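Local structure of CLIP-associating protein 2 (Mus musculus, 3WOZ) at residues 125-134 with 168-179. The protein probably binds tubulin through TOG domains such as this one and contributes to the control of microtubule dynamics. Numbering follows the deposited sequence.
Sequences FNILMRFTVD and ETRLAVSRVITW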
loop_
_atom_site.group_PDB
_atom_site.type_symbol
_atom_site.label_atom_id
_atom_site.label_comp_id
_atom_site.label_asym_id
_atom_site.label_seq_id
_atom_site.Cartn_x
_atom_site.Cartn_y
_atom_site.Cartn_z
ATOM N N PHE A 125 4.906 -7.637 -1.203
ATOM C CA PHE A 125 5.922 -7.305 -2.199
ATOM C C PHE A 125 5.433 -7.546 -3.626
ATOM O O PHE A 125 5.709 -6.745 -4.523
ATOM C CB PHE A 125 7.215 -8.081 -1.940
ATOM C CG PHE A 125 8.366 -7.649 -2.807
ATOM C CD1 PHE A 125 8.749 -8.412 -3.908
ATOM C CD2 PHE A 125 9.056 -6.470 -2.533
ATOM C CE1 PHE A 125 9.814 -8.015 -4.717
ATOM C CE2 PHE A 125 10.122 -6.061 -3.335
ATOM C CZ PHE A 125 10.501 -6.834 -4.432
ATOM N N ASN A 126 4.703 -8.643 -3.821
ATOM C CA ASN A 126 4.198 -9.012 -5.141
ATOM C C ASN A 126 3.161 -8.019 -5.644
ATOM O O ASN A 126 3.142 -7.681 -6.828
ATOM C CB ASN A 126 3.639 -10.438 -5.137
ATOM C CG ASN A 126 4.715 -11.495 -4.913
ATOM O OD1 ASN A 126 4.411 -12.623 -4.524
ATOM N ND2 ASN A 126 5.975 -11.135 -5.149
ATOM N N ILE A 127 2.313 -7.543 -4.733
ATOM C CA ILE A 127 1.361 -6.479 -5.038
ATOM C C ILE A 127 2.100 -5.206 -5.434
ATOM O O ILE A 127 1.692 -4.510 -6.365
ATOM C CB ILE A 127 0.416 -6.210 -3.849
ATOM C CG1 ILE A 127 -0.608 -7.342 -3.735
ATOM C CG2 ILE A 127 -0.289 -4.856 -3.991
ATOM C CD1 ILE A 127 -1.151 -7.525 -2.356
ATOM N N LEU A 128 3.194 -4.922 -4.736
ATOM C CA LEU A 128 3.972 -3.721 -4.995
ATOM C C LEU A 128 4.684 -3.760 -6.348
ATOM O O LEU A 128 4.837 -2.729 -7.002
ATOM C CB LEU A 128 4.966 -3.471 -3.860
ATOM C CG LEU A 128 4.391 -3.074 -2.490
ATOM C CD1 LEU A 128 5.503 -2.961 -1.473
ATOM C CD2 LEU A 128 3.613 -1.782 -2.552
HETATM N N MSE A 129 5.115 -4.947 -6.768
HETATM C CA MSE A 129 5.760 -5.089 -8.071
HETATM C C MSE A 129 4.766 -4.849 -9.211
HETATM O O MSE A 129 5.052 -4.083 -10.127
HETATM C CB MSE A 129 6.470 -6.439 -8.204
HETATM C CG MSE A 129 7.682 -6.616 -7.285
HETATM SE SE MSE A 129 9.057 -5.224 -7.381
HETATM C CE MSE A 129 8.470 -4.071 -5.916
ATOM N N ARG A 130 3.596 -5.479 -9.127
ATOM C CA ARG A 130 2.520 -5.267 -10.101
ATOM C C ARG A 130 2.022 -3.818 -10.128
ATOM O O ARG A 130 1.764 -3.272 -11.202
ATOM C CB ARG A 130 1.349 -6.227 -9.847
ATOM C CG ARG A 130 1.604 -7.665 -10.306
ATOM C CD ARG A 130 0.404 -8.582 -10.043
ATOM N NE ARG A 130 0.172 -8.800 -8.614
ATOM C CZ ARG A 130 0.783 -9.729 -7.880
ATOM N NH1 ARG A 130 1.676 -10.546 -8.427
ATOM N NH2 ARG A 130 0.502 -9.838 -6.586
ATOM N N PHE A 131 1.900 -3.197 -8.955
ATOM C CA PHE A 131 1.426 -1.814 -8.860
ATOM C C PHE A 131 2.399 -0.822 -9.503
ATOM O O PHE A 131 1.975 0.138 -10.144
ATOM C CB PHE A 131 1.147 -1.433 -7.402
ATOM C CG PHE A 131 0.343 -0.167 -7.237
ATOM C CD1 PHE A 131 -0.832 0.034 -7.959
ATOM C CD2 PHE A 131 0.743 0.810 -6.330
ATOM C CE1 PHE A 131 -1.582 1.195 -7.797
ATOM C CE2 PHE A 131 -0.004 1.974 -6.158
ATOM C CZ PHE A 131 -1.167 2.168 -6.896
ATOM N N THR A 132 3.694 -1.071 -9.331
ATOM C CA THR A 132 4.744 -0.244 -9.923
ATOM C C THR A 132 4.640 -0.206 -11.454
ATOM O O THR A 132 4.809 0.849 -12.065
ATOM C CB THR A 132 6.144 -0.731 -9.486
ATOM O OG1 THR A 132 6.254 -0.639 -8.059
ATOM C CG2 THR A 132 7.255 0.102 -10.127
ATOM N N VAL A 133 4.341 -1.355 -12.057
ATOM C CA VAL A 133 4.224 -1.457 -13.513
ATOM C C VAL A 133 2.803 -1.186 -14.024
ATOM O O VAL A 133 2.613 -0.957 -15.222
ATOM C CB VAL A 133 4.726 -2.833 -14.053
ATOM C CG1 VAL A 133 6.036 -3.221 -13.393
ATOM C CG2 VAL A 133 3.681 -3.928 -13.853
ATOM N N ASP A 134 1.824 -1.203 -13.115
ATOM C CA ASP A 134 0.403 -1.143 -13.477
ATOM C C ASP A 134 0.137 -0.167 -14.621
ATOM O O ASP A 134 0.407 1.036 -14.510
ATOM C CB ASP A 134 -0.466 -0.814 -12.256
ATOM C CG ASP A 134 -1.883 -1.362 -12.377
ATOM O OD1 ASP A 134 -2.556 -1.089 -13.400
ATOM O OD2 ASP A 134 -2.331 -2.057 -11.437
ATOM N N GLU A 168 8.017 -10.064 -13.720
ATOM C CA GLU A 168 7.336 -8.929 -13.087
ATOM C C GLU A 168 8.274 -8.067 -12.243
ATOM O O GLU A 168 8.219 -6.837 -12.305
ATOM C CB GLU A 168 6.164 -9.411 -12.232
ATOM C CG GLU A 168 4.911 -9.714 -13.031
ATOM C CD GLU A 168 3.735 -10.137 -12.164
ATOM O OE1 GLU A 168 3.941 -10.460 -10.970
ATOM O OE2 GLU A 168 2.600 -10.150 -12.687
ATOM N N THR A 169 9.136 -8.723 -11.471
ATOM C CA THR A 169 10.083 -8.034 -10.604
ATOM C C THR A 169 11.208 -7.400 -11.425
ATOM O O THR A 169 11.758 -6.365 -11.044
ATOM C CB THR A 169 10.635 -8.982 -9.520
ATOM O OG1 THR A 169 9.545 -9.680 -8.907
ATOM C CG2 THR A 169 11.371 -8.207 -8.449
ATOM N N ARG A 170 11.530 -8.028 -12.552
ATOM C CA ARG A 170 12.470 -7.481 -13.525
ATOM C C ARG A 170 11.870 -6.251 -14.212
ATOM O O ARG A 170 12.560 -5.255 -14.431
ATOM C CB ARG A 170 12.816 -8.554 -14.556
ATOM C CG ARG A 170 14.116 -8.343 -15.309
ATOM C CD ARG A 170 14.689 -9.667 -15.831
ATOM N NE ARG A 170 13.677 -10.534 -16.443
ATOM C CZ ARG A 170 13.324 -11.733 -15.981
ATOM N NH1 ARG A 170 13.901 -12.239 -14.897
ATOM N NH2 ARG A 170 12.392 -12.434 -16.613
ATOM N N LEU A 171 10.582 -6.337 -14.540
ATOM C CA LEU A 171 9.833 -5.243 -15.159
ATOM C C LEU A 171 9.675 -4.051 -14.206
ATOM O O LEU A 171 9.647 -2.901 -14.644
ATOM C CB LEU A 171 8.456 -5.749 -15.617
ATOM C CG LEU A 171 7.470 -4.863 -16.391
ATOM C CD1 LEU A 171 7.947 -4.565 -17.807
ATOM C CD2 LEU A 171 6.095 -5.520 -16.427
ATOM N N ALA A 172 9.582 -4.338 -12.908
ATOM C CA ALA A 172 9.414 -3.300 -11.888
ATOM C C ALA A 172 10.721 -2.581 -11.580
ATOM O O ALA A 172 10.751 -1.350 -11.510
ATOM C CB ALA A 172 8.821 -3.889 -10.625
ATOM N N VAL A 173 11.793 -3.352 -11.403
ATOM C CA VAL A 173 13.116 -2.791 -11.121
ATOM C C VAL A 173 13.602 -1.887 -12.265
ATOM O O VAL A 173 14.252 -0.871 -12.012
ATOM C CB VAL A 173 14.155 -3.892 -10.774
ATOM C CG1 VAL A 173 15.565 -3.324 -10.705
ATOM C CG2 VAL A 173 13.804 -4.553 -9.450
ATOM N N SER A 174 13.267 -2.256 -13.503
ATOM C CA SER A 174 13.564 -1.442 -14.689
ATOM C C SER A 174 12.990 -0.033 -14.570
ATOM O O SER A 174 13.690 0.950 -14.801
ATOM C CB SER A 174 13.008 -2.101 -15.955
ATOM O OG SER A 174 13.570 -3.380 -16.159
ATOM N N ARG A 175 11.710 0.046 -14.215
ATOM C CA ARG A 175 11.025 1.323 -14.022
ATOM C C ARG A 175 11.687 2.165 -12.938
ATOM O O ARG A 175 11.848 3.377 -13.104
ATOM C CB ARG A 175 9.549 1.103 -13.691
ATOM C CG ARG A 175 8.739 0.558 -14.855
ATOM C CD ARG A 175 7.241 0.655 -14.597
ATOM N NE ARG A 175 6.782 2.038 -14.458
ATOM C CZ ARG A 175 5.529 2.440 -14.658
ATOM N NH1 ARG A 175 5.207 3.719 -14.504
ATOM N NH2 ARG A 175 4.593 1.569 -15.016
ATOM N N VAL A 176 12.089 1.507 -11.849
ATOM C CA VAL A 176 12.733 2.168 -10.716
ATOM C C VAL A 176 14.078 2.785 -11.119
ATOM O O VAL A 176 14.379 3.919 -10.731
ATOM C CB VAL A 176 12.889 1.211 -9.492
ATOM C CG1 VAL A 176 13.586 1.902 -8.332
ATOM C CG2 VAL A 176 11.531 0.695 -9.036
ATOM N N ILE A 177 14.865 2.041 -11.905
ATOM C CA ILE A 177 16.169 2.502 -12.411
ATOM C C ILE A 177 16.069 3.891 -13.049
ATOM O O ILE A 177 16.859 4.786 -12.735
ATOM C CB ILE A 177 16.787 1.527 -13.473
ATOM C CG1 ILE A 177 16.702 0.056 -13.035
ATOM C CG2 ILE A 177 18.230 1.936 -13.827
ATOM C CD1 ILE A 177 17.735 -0.394 -12.003
ATOM N N THR A 178 15.096 4.056 -13.942
ATOM C CA THR A 178 14.912 5.311 -14.670
ATOM C C THR A 178 14.378 6.419 -13.768
ATOM O O THR A 178 14.793 7.575 -13.890
ATOM C CB THR A 178 13.998 5.137 -15.898
ATOM O OG1 THR A 178 12.809 4.435 -15.519
ATOM C CG2 THR A 178 14.719 4.350 -16.987
ATOM N N TRP A 179 13.472 6.057 -12.858
ATOM C CA TRP A 179 12.948 6.990 -11.860
ATOM C C TRP A 179 14.064 7.541 -10.967
ATOM O O TRP A 179 13.887 8.552 -10.284
ATOM C CB TRP A 179 11.859 6.326 -11.004
ATOM C CG TRP A 179 10.588 5.968 -11.745
ATOM C CD1 TRP A 179 10.253 6.319 -13.023
ATOM C CD2 TRP A 179 9.476 5.219 -11.233
ATOM N NE1 TRP A 179 9.011 5.824 -13.342
ATOM C CE2 TRP A 179 8.511 5.146 -12.263
ATOM C CE3 TRP A 179 9.201 4.601 -10.004
ATOM C CZ2 TRP A 179 7.293 4.476 -12.104
ATOM C CZ3 TRP A 179 7.987 3.931 -9.848
ATOM C CH2 TRP A 179 7.049 3.878 -10.894
#
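V133 lodges as a knob among E168, L171, A172 and R175. Its CB lies 3.8 Å from L171 CD2; CG1 presses on the helix surface itself, 3.7 Å from A172 CA, and also touches L171 CG; CG2 touches L171 CD2. With chi1 at -44°, CG1 stands anti to the carbonyl carbon, which directs it into this hollow. One turn earlier, the selenium of selenomethionine M129 comes within 3.5 Å of A172 CB and also meets T169 CG2, where the CA atoms of M129 and A172 approach to 5.6 Å. A small alanine side chain at the crossing is consistent with the 8.6 Å axis separation.

Polar groups flank this apolar centre. R130 NH1 donates a weak, bent bond to E168 OE1 (3.4 Å), a salt bridge whose guanidinium and carboxylate planes lie 55° apart. Toward the C-terminal ends, T132 O sits over one face of the R175 guanidinium, 3.1 Å from CZ, while V133 O lies at its edge; T132 CG2 rests against W179 CH2.

The axes cross at 56°, joining helix 121-133 to helix 167-179 in the HEAT-repeat array of the TOG domain. Helix 141-155 reaches M129 through I151, and helix 186-202 packs on V176 and W179.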